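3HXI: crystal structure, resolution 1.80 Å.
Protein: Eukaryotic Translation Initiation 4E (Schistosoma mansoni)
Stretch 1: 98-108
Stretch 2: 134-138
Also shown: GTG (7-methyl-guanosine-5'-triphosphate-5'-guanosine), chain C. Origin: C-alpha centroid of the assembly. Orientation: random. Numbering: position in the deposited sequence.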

ATOM      1  N   PHE A  98      10.057   7.716  -4.414  1.00 17.35           N
ATOM      2  CA  PHE A  98       9.010   8.260  -5.307  1.00 17.08           C
ATOM      3  C   PHE A  98       7.807   7.311  -5.358  1.00 17.13           C
ATOM      4  O   PHE A  98       6.656   7.739  -5.162  1.00 17.03           O
ATOM      5  CB  PHE A  98       9.590   8.502  -6.720  1.00 16.93           C
ATOM      6  CG  PHE A  98       8.568   8.927  -7.741  1.00 16.92           C
ATOM      7  CD1 PHE A  98       8.172  10.271  -7.835  1.00 19.42           C
ATOM      8  CD2 PHE A  98       7.997   7.990  -8.604  1.00 19.76           C
ATOM      9  CE1 PHE A  98       7.209  10.667  -8.779  1.00 18.84           C
ATOM     10  CE2 PHE A  98       7.041   8.367  -9.556  1.00 17.60           C
ATOM     11  CZ  PHE A  98       6.641   9.705  -9.647  1.00 17.77           C
ATOM     12  N   LEU A  99       8.063   6.032  -5.618  1.00 16.48           N
ATOM     13  CA  LEU A  99       6.973   5.044  -5.715  1.00 16.71           C
ATOM     14  C   LEU A  99       6.123   5.019  -4.445  1.00 16.12           C
ATOM     15  O   LEU A  99       4.895   5.061  -4.511  1.00 15.56           O
ATOM     16  CB  LEU A  99       7.515   3.625  -5.960  1.00 15.75           C
ATOM     17  CG  LEU A  99       8.147   3.337  -7.327  1.00 17.28           C
ATOM     18  CD1 LEU A  99       8.630   1.888  -7.382  1.00 17.31           C
ATOM     19  CD2 LEU A  99       7.160   3.616  -8.480  1.00 16.41           C
ATOM     20  N   TRP A 100       6.787   4.940  -3.302  1.00 15.68           N
ATOM     21  CA  TRP A 100       6.082   4.885  -2.007  1.00 15.74           C
ATOM     22  C   TRP A 100       5.333   6.166  -1.723  1.00 15.86           C
ATOM     23  O   TRP A 100       4.159   6.127  -1.380  1.00 14.22           O
ATOM     24  CB  TRP A 100       7.061   4.590  -0.886  1.00 16.03           C
ATOM     25  CG  TRP A 100       6.461   4.196   0.437  1.00 16.39           C
ATOM     26  CD1 TRP A 100       6.747   4.759   1.641  1.00 15.97           C
ATOM     27  CD2 TRP A 100       5.506   3.144   0.698  1.00 14.28           C
ATOM     28  NE1 TRP A 100       6.034   4.123   2.651  1.00 15.42           N
ATOM     29  CE2 TRP A 100       5.265   3.137   2.095  1.00 17.05           C
ATOM     30  CE3 TRP A 100       4.832   2.218  -0.105  1.00 16.78           C
ATOM     31  CZ2 TRP A 100       4.366   2.230   2.711  1.00 15.16           C
ATOM     32  CZ3 TRP A 100       3.931   1.310   0.506  1.00 15.89           C
ATOM     33  CH2 TRP A 100       3.712   1.333   1.905  1.00 17.05           C
ATOM     34  N   ASP A 101       5.998   7.312  -1.874  1.00 16.69           N
ATOM     35  CA  ASP A 101       5.324   8.597  -1.644  1.00 16.49           C
ATOM     36  C   ASP A 101       4.123   8.827  -2.575  1.00 15.45           C
ATOM     37  O   ASP A 101       3.090   9.279  -2.123  1.00 16.28           O
ATOM     38  CB  ASP A 101       6.290   9.773  -1.778  1.00 15.84           C
ATOM     39  CG  ASP A 101       7.326   9.827  -0.659  1.00 19.46           C
ATOM     40  OD1 ASP A 101       7.193   9.088   0.352  1.00 21.16           O
ATOM     41  OD2 ASP A 101       8.289  10.636  -0.802  1.00 19.58           O
ATOM     42  N   GLU A 102       4.262   8.520  -3.865  1.00 15.43           N
ATOM     43  CA  GLU A 102       3.147   8.690  -4.807  1.00 14.72           C
ATOM     44  C   GLU A 102       2.001   7.745  -4.452  1.00 15.94           C
ATOM     45  O   GLU A 102       0.807   8.112  -4.535  1.00 16.15           O
ATOM     46  CB  GLU A 102       3.595   8.404  -6.246  1.00 14.54           C
ATOM     47  CG  GLU A 102       4.570   9.443  -6.821  1.00 16.74           C
ATOM     48  CD  GLU A 102       4.011  10.864  -6.771  1.00 19.40           C
ATOM     49  OE1 GLU A 102       2.836  11.091  -7.146  1.00 20.50           O
ATOM     50  OE2 GLU A 102       4.776  11.761  -6.392  1.00 23.67           O
ATOM     51  N   LEU A 103       2.363   6.521  -4.090  1.00 15.04           N
ATOM     52  CA  LEU A 103       1.359   5.525  -3.744  1.00 15.03           C
ATOM     53  C   LEU A 103       0.557   5.976  -2.524  1.00 15.43           C
ATOM     54  O   LEU A 103      -0.687   5.960  -2.545  1.00 16.32           O
ATOM     55  CB  LEU A 103       1.975   4.140  -3.528  1.00 15.55           C
ATOM     56  CG  LEU A 103       0.960   2.976  -3.419  1.00 15.78           C
ATOM     57  CD1 LEU A 103       0.133   2.853  -4.704  1.00 17.36           C
ATOM     58  CD2 LEU A 103       1.643   1.662  -3.069  1.00 17.09           C
ATOM     59  N   LEU A 104       1.255   6.399  -1.477  1.00 14.12           N
ATOM     60  CA  LEU A 104       0.595   6.808  -0.248  1.00 15.28           C
ATOM     61  C   LEU A 104      -0.225   8.081  -0.433  1.00 15.52           C
ATOM     62  O   LEU A 104      -1.308   8.204   0.117  1.00 15.70           O
ATOM     63  CB  LEU A 104       1.618   6.955   0.893  1.00 16.09           C
ATOM     64  CG  LEU A 104       2.430   5.710   1.279  1.00 15.85           C
ATOM     65  CD1 LEU A 104       3.085   5.971   2.620  1.00 13.18           C
ATOM     66  CD2 LEU A 104       1.609   4.385   1.293  1.00 18.38           C
ATOM     67  N   MET A 105       0.274   9.012  -1.251  1.00 16.37           N
ATOM     68  CA  MET A 105      -0.496  10.203  -1.588  1.00 17.00           C
ATOM     69  C   MET A 105      -1.826   9.825  -2.265  1.00 16.95           C
ATOM     70  O   MET A 105      -2.880  10.346  -1.911  1.00 16.74           O
ATOM     71  CB  MET A 105       0.314  11.170  -2.447  1.00 16.60           C
ATOM     72  CG  MET A 105       1.294  12.029  -1.629  1.00 15.23           C
ATOM     73  SD  MET A 105       1.964  13.402  -2.619  1.00 19.13           S
ATOM     74  CE  MET A 105       2.902  12.526  -3.867  1.00 19.27           C
ATOM     75  N   LEU A 106      -1.767   8.903  -3.218  1.00 16.29           N
ATOM     76  CA  LEU A 106      -2.958   8.441  -3.920  1.00 15.70           C
ATOM     77  C   LEU A 106      -3.952   7.846  -2.915  1.00 16.58           C
ATOM     78  O   LEU A 106      -5.147   8.144  -2.967  1.00 17.46           O
ATOM     79  CB  LEU A 106      -2.570   7.432  -5.007  1.00 15.61           C
ATOM     80  CG  LEU A 106      -3.676   6.609  -5.688  1.00 15.41           C
ATOM     81  CD1 LEU A 106      -4.755   7.482  -6.338  1.00 13.89           C
ATOM     82  CD2 LEU A 106      -3.065   5.627  -6.683  1.00 14.55           C
ATOM     83  N   LEU A 107      -3.452   7.044  -1.978  1.00 15.38           N
ATOM     84  CA  LEU A 107      -4.326   6.401  -0.986  1.00 16.11           C
ATOM     85  C   LEU A 107      -4.895   7.378   0.045  1.00 16.32           C
ATOM     86  O   LEU A 107      -6.105   7.427   0.222  1.00 17.16           O
ATOM     87  CB  LEU A 107      -3.635   5.236  -0.283  1.00 16.07           C
ATOM     88  CG  LEU A 107      -3.834   3.848  -0.910  1.00 16.57           C
ATOM     89  CD1 LEU A 107      -3.221   3.779  -2.296  1.00 15.26           C
ATOM     90  CD2 LEU A 107      -3.260   2.746  -0.011  1.00 17.23           C
ATOM     91  N   ILE A 108      -4.038   8.137   0.723  1.00 16.15           N
ATOM     92  CA  ILE A 108      -4.506   9.001   1.828  1.00 16.30           C
ATOM     93  C   ILE A 108      -5.304  10.192   1.285  1.00 17.14           C
ATOM     94  O   ILE A 108      -6.225  10.684   1.938  1.00 18.74           O
ATOM     95  CB  ILE A 108      -3.341   9.495   2.755  1.00 15.80           C
ATOM     96  CG1 ILE A 108      -2.406  10.459   2.016  1.00 17.25           C
ATOM     97  CG2 ILE A 108      -2.549   8.303   3.375  1.00 13.63           C
ATOM     98  CD1 ILE A 108      -2.592  11.915   2.501  1.00 18.44           C
TER
HETATM   99  PA  GTG C 501       6.355 -12.199   2.031  1.00 21.25           P
HETATM  100  O1A GTG C 501       7.297 -11.459   2.942  1.00 20.05           O
HETATM  101  O2A GTG C 501       5.206 -11.503   1.335  1.00 23.21           O
HETATM  102  O3A GTG C 501       7.127 -13.051   0.910  1.00 21.39           O
HETATM  103  PB  GTG C 501       8.653 -12.998   0.464  1.00 22.28           P
HETATM  104  O1B GTG C 501       9.073 -11.593   0.106  1.00 21.88           O
HETATM  105  O2B GTG C 501       8.807 -14.113  -0.565  1.00 20.60           O
HETATM  106  O3B GTG C 501       9.371 -13.508   1.809  1.00 20.52           O
HETATM  107  N9A GTG C 501       2.822 -13.876   5.695  1.00 21.80           N
HETATM  108  C8A GTG C 501       2.812 -12.824   4.870  1.00 20.77           C
HETATM  109  N7A GTG C 501       1.656 -12.145   5.050  1.00 20.35           N
HETATM  110  C7X GTG C 501       1.303 -10.912   4.303  1.00 20.75           C
HETATM  111  C5A GTG C 501       0.957 -12.787   5.988  1.00 20.56           C
HETATM  112  C6A GTG C 501      -0.297 -12.523   6.552  1.00 22.64           C
HETATM  113  O6A GTG C 501      -1.004 -11.544   6.218  1.00 20.99           O
HETATM  114  N1A GTG C 501      -0.763 -13.387   7.489  1.00 22.15           N
HETATM  115  C2A GTG C 501      -0.003 -14.461   7.875  1.00 22.57           C
HETATM  116  N2A GTG C 501      -0.438 -15.328   8.806  1.00 22.37           N
HETATM  117  N3A GTG C 501       1.210 -14.706   7.329  1.00 21.59           N
HETATM  118  C4A GTG C 501       1.695 -13.871   6.394  1.00 21.15           C
HETATM  119  O5D GTG C 501       5.693 -13.334   2.916  1.00 21.02           O
HETATM  120  C5D GTG C 501       6.535 -14.274   3.575  1.00 20.59           C
HETATM  121  C4D GTG C 501       5.689 -15.169   4.454  1.00 21.64           C
HETATM  122  O4D GTG C 501       5.149 -14.385   5.509  1.00 20.99           O
HETATM  123  C3D GTG C 501       4.492 -15.774   3.748  1.00 23.31           C
HETATM  124  O3D GTG C 501       4.860 -16.934   3.004  1.00 22.81           O
HETATM  125  C2D GTG C 501       3.580 -16.079   4.912  1.00 23.34           C
HETATM  126  O2D GTG C 501       3.984 -17.307   5.537  1.00 23.97           O
HETATM  127  C1D GTG C 501       3.869 -14.915   5.853  1.00 22.42           C
HETATM  128  PG  GTG C 501      10.946 -13.519   2.127  1.00 21.25           P
HETATM  129  O1G GTG C 501      11.729 -12.572   1.275  1.00 21.42           O
HETATM  130  O2G GTG C 501      11.391 -14.967   2.244  1.00 22.85           O
HETATM  131  O5E GTG C 501      10.902 -12.932   3.623  1.00 22.25           O
HETATM  132  C5E GTG C 501      10.626 -11.550   3.843  1.00 20.85           C
HETATM  133  C4E GTG C 501      10.740 -11.231   5.319  1.00 22.56           C
HETATM  134  O4E GTG C 501       9.739 -11.968   6.028  1.00 21.11           O
HETATM  135  C3E GTG C 501      12.067 -11.659   5.918  1.00 23.30           C
HETATM  136  O3E GTG C 501      12.325 -10.787   7.031  1.00 24.31           O
HETATM  137  C2E GTG C 501      11.804 -13.055   6.464  1.00 22.62           C
HETATM  138  O2E GTG C 501      12.684 -13.411   7.544  1.00 22.59           O
HETATM  139  C1E GTG C 501      10.367 -12.890   6.940  1.00 24.52           C
HETATM  140  N9B GTG C 501       9.514 -14.094   6.966  1.00 24.29           N
HETATM  141  C8B GTG C 501       9.335 -14.733   5.683  1.00 26.24           C
HETATM  142  N7B GTG C 501       8.428 -15.820   6.041  1.00 26.72           N
HETATM  143  C5B GTG C 501       8.139 -15.719   7.373  1.00 26.85           C
HETATM  144  C6B GTG C 501       7.292 -16.507   8.286  1.00 27.70           C
HETATM  145  O6B GTG C 501       6.669 -17.493   7.807  1.00 26.90           O
HETATM  146  N1B GTG C 501       7.244 -16.137   9.597  1.00 26.77           N
HETATM  147  C2B GTG C 501       7.945 -15.051  10.076  1.00 27.23           C
HETATM  148  N2B GTG C 501       7.878 -14.691  11.382  1.00 26.10           N
HETATM  149  N3B GTG C 501       8.737 -14.285   9.287  1.00 26.54           N
HETATM  150  C4B GTG C 501       8.844 -14.573   7.974  1.00 25.36           C
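Stretch 2 134-138: KLSVW

Four helix residues are served by two strand side chains, and a single methyl, Leu135 CD2, is the atom through which Leu135 comes nearest to three of them. Stretch 2, KLSVW, is an extended strand that runs almost parallel to the helix, N to C, with only 7° between the two directions and the axes 10.1 Å apart at closest approach. No hydrogen bond crosses the gap, so packing of apolar side chains carries the contact.

Leu135 points toward the helix with chi1 m and chi2 p, and its CD2 lies 3.7 Å from Leu99 CB and 3.9 Å from Leu103 CD2. The same Leu135 CD2 reaches the edge of the indole, 4.1 Å from Trp100 CE3, near the ring plane. Two residues on, Val137 leaves the strand sideways with chi1 t, yet its CG2 comes to 3.6 Å from Leu103 CD1 and, more loosely, 4.4 Å from Leu107 CD1. Leu103 thus touches both strand side chains, one turn after Leu99 and one before Leu107.

The strand contributes side chains at every second position, Leu135 and Val137, while Ser136 between them points its CB away. Lys134 and Trp138 stay clear of the helix and meet the bound GTG instead, Lys134 NZ donating a hydrogen bond to GTG O1B at 2.8 Å and Trp138 CZ2 lying 3.8 Å from GTG C7X.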

ATOM      1  N   LYS A 134       9.128  -4.999  -3.873  1.00 17.59           N
ATOM      2  CA  LYS A 134       7.732  -5.111  -4.258  1.00 17.97           C
ATOM      3  C   LYS A 134       6.933  -4.029  -3.546  1.00 18.07           C
ATOM      4  O   LYS A 134       7.163  -3.759  -2.364  1.00 17.48           O
ATOM      5  CB  LYS A 134       7.178  -6.483  -3.868  1.00 18.06           C
ATOM      6  CG  LYS A 134       7.843  -7.668  -4.587  1.00 19.08           C
ATOM      7  CD  LYS A 134       7.353  -8.971  -4.015  1.00 18.53           C
ATOM      8  CE  LYS A 134       8.057  -9.302  -2.671  1.00 19.68           C
ATOM      9  NZ  LYS A 134       7.874 -10.744  -2.318  1.00 20.63           N
ATOM     10  N   LEU A 135       6.000  -3.415  -4.264  1.00 17.70           N
ATOM     11  CA  LEU A 135       4.992  -2.562  -3.633  1.00 18.30           C
ATOM     12  C   LEU A 135       3.657  -3.223  -3.925  1.00 18.20           C
ATOM     13  O   LEU A 135       3.486  -3.793  -5.002  1.00 18.12           O
ATOM     14  CB  LEU A 135       4.993  -1.152  -4.224  1.00 17.66           C
ATOM     15  CG  LEU A 135       5.925  -0.072  -3.663  1.00 20.00           C
ATOM     16  CD1 LEU A 135       7.352  -0.263  -4.214  1.00 20.85           C
ATOM     17  CD2 LEU A 135       5.422   1.329  -4.039  1.00 18.58           C
ATOM     18  N   SER A 136       2.718  -3.122  -2.996  1.00 17.19           N
ATOM     19  CA  SER A 136       1.426  -3.786  -3.145  1.00 17.33           C
ATOM     20  C   SER A 136       0.347  -2.842  -2.651  1.00 17.67           C
ATOM     21  O   SER A 136       0.587  -2.051  -1.747  1.00 17.08           O
ATOM     22  CB  SER A 136       1.382  -5.049  -2.283  1.00 18.77           C
ATOM     23  OG  SER A 136       2.177  -6.078  -2.828  1.00 23.98           O
ATOM     24  N   VAL A 137      -0.845  -2.953  -3.225  1.00 16.36           N
ATOM     25  CA  VAL A 137      -2.026  -2.328  -2.657  1.00 16.10           C
ATOM     26  C   VAL A 137      -3.038  -3.440  -2.434  1.00 15.95           C
ATOM     27  O   VAL A 137      -3.399  -4.154  -3.367  1.00 14.96           O
ATOM     28  CB  VAL A 137      -2.631  -1.277  -3.582  1.00 16.17           C
ATOM     29  CG1 VAL A 137      -4.016  -0.838  -3.066  1.00 16.14           C
ATOM     30  CG2 VAL A 137      -1.691  -0.098  -3.734  1.00 16.40           C
ATOM     31  N   TRP A 138      -3.496  -3.558  -1.195  1.00 15.36           N
ATOM     32  CA  TRP A 138      -4.444  -4.589  -0.790  1.00 16.16           C
ATOM     33  C   TRP A 138      -5.861  -4.042  -0.903  1.00 16.94           C
ATOM     34  O   TRP A 138      -6.130  -2.918  -0.445  1.00 16.99           O
ATOM     35  CB  TRP A 138      -4.157  -4.939   0.668  1.00 16.87           C
ATOM     36  CG  TRP A 138      -2.929  -5.796   0.884  1.00 17.02           C
ATOM     37  CD1 TRP A 138      -1.761  -5.805   0.152  1.00 18.14           C
ATOM     38  CD2 TRP A 138      -2.758  -6.755   1.926  1.00 19.22           C
ATOM     39  NE1 TRP A 138      -0.875  -6.719   0.695  1.00 17.90           N
ATOM     40  CE2 TRP A 138      -1.470  -7.322   1.774  1.00 17.74           C
ATOM     41  CE3 TRP A 138      -3.573  -7.186   2.989  1.00 18.90           C
ATOM     42  CZ2 TRP A 138      -0.984  -8.321   2.634  1.00 19.33           C
ATOM     43  CZ3 TRP A 138      -3.096  -8.172   3.834  1.00 19.03           C
ATOM     44  CH2 TRP A 138      -1.797  -8.718   3.666  1.00 19.25           C
TER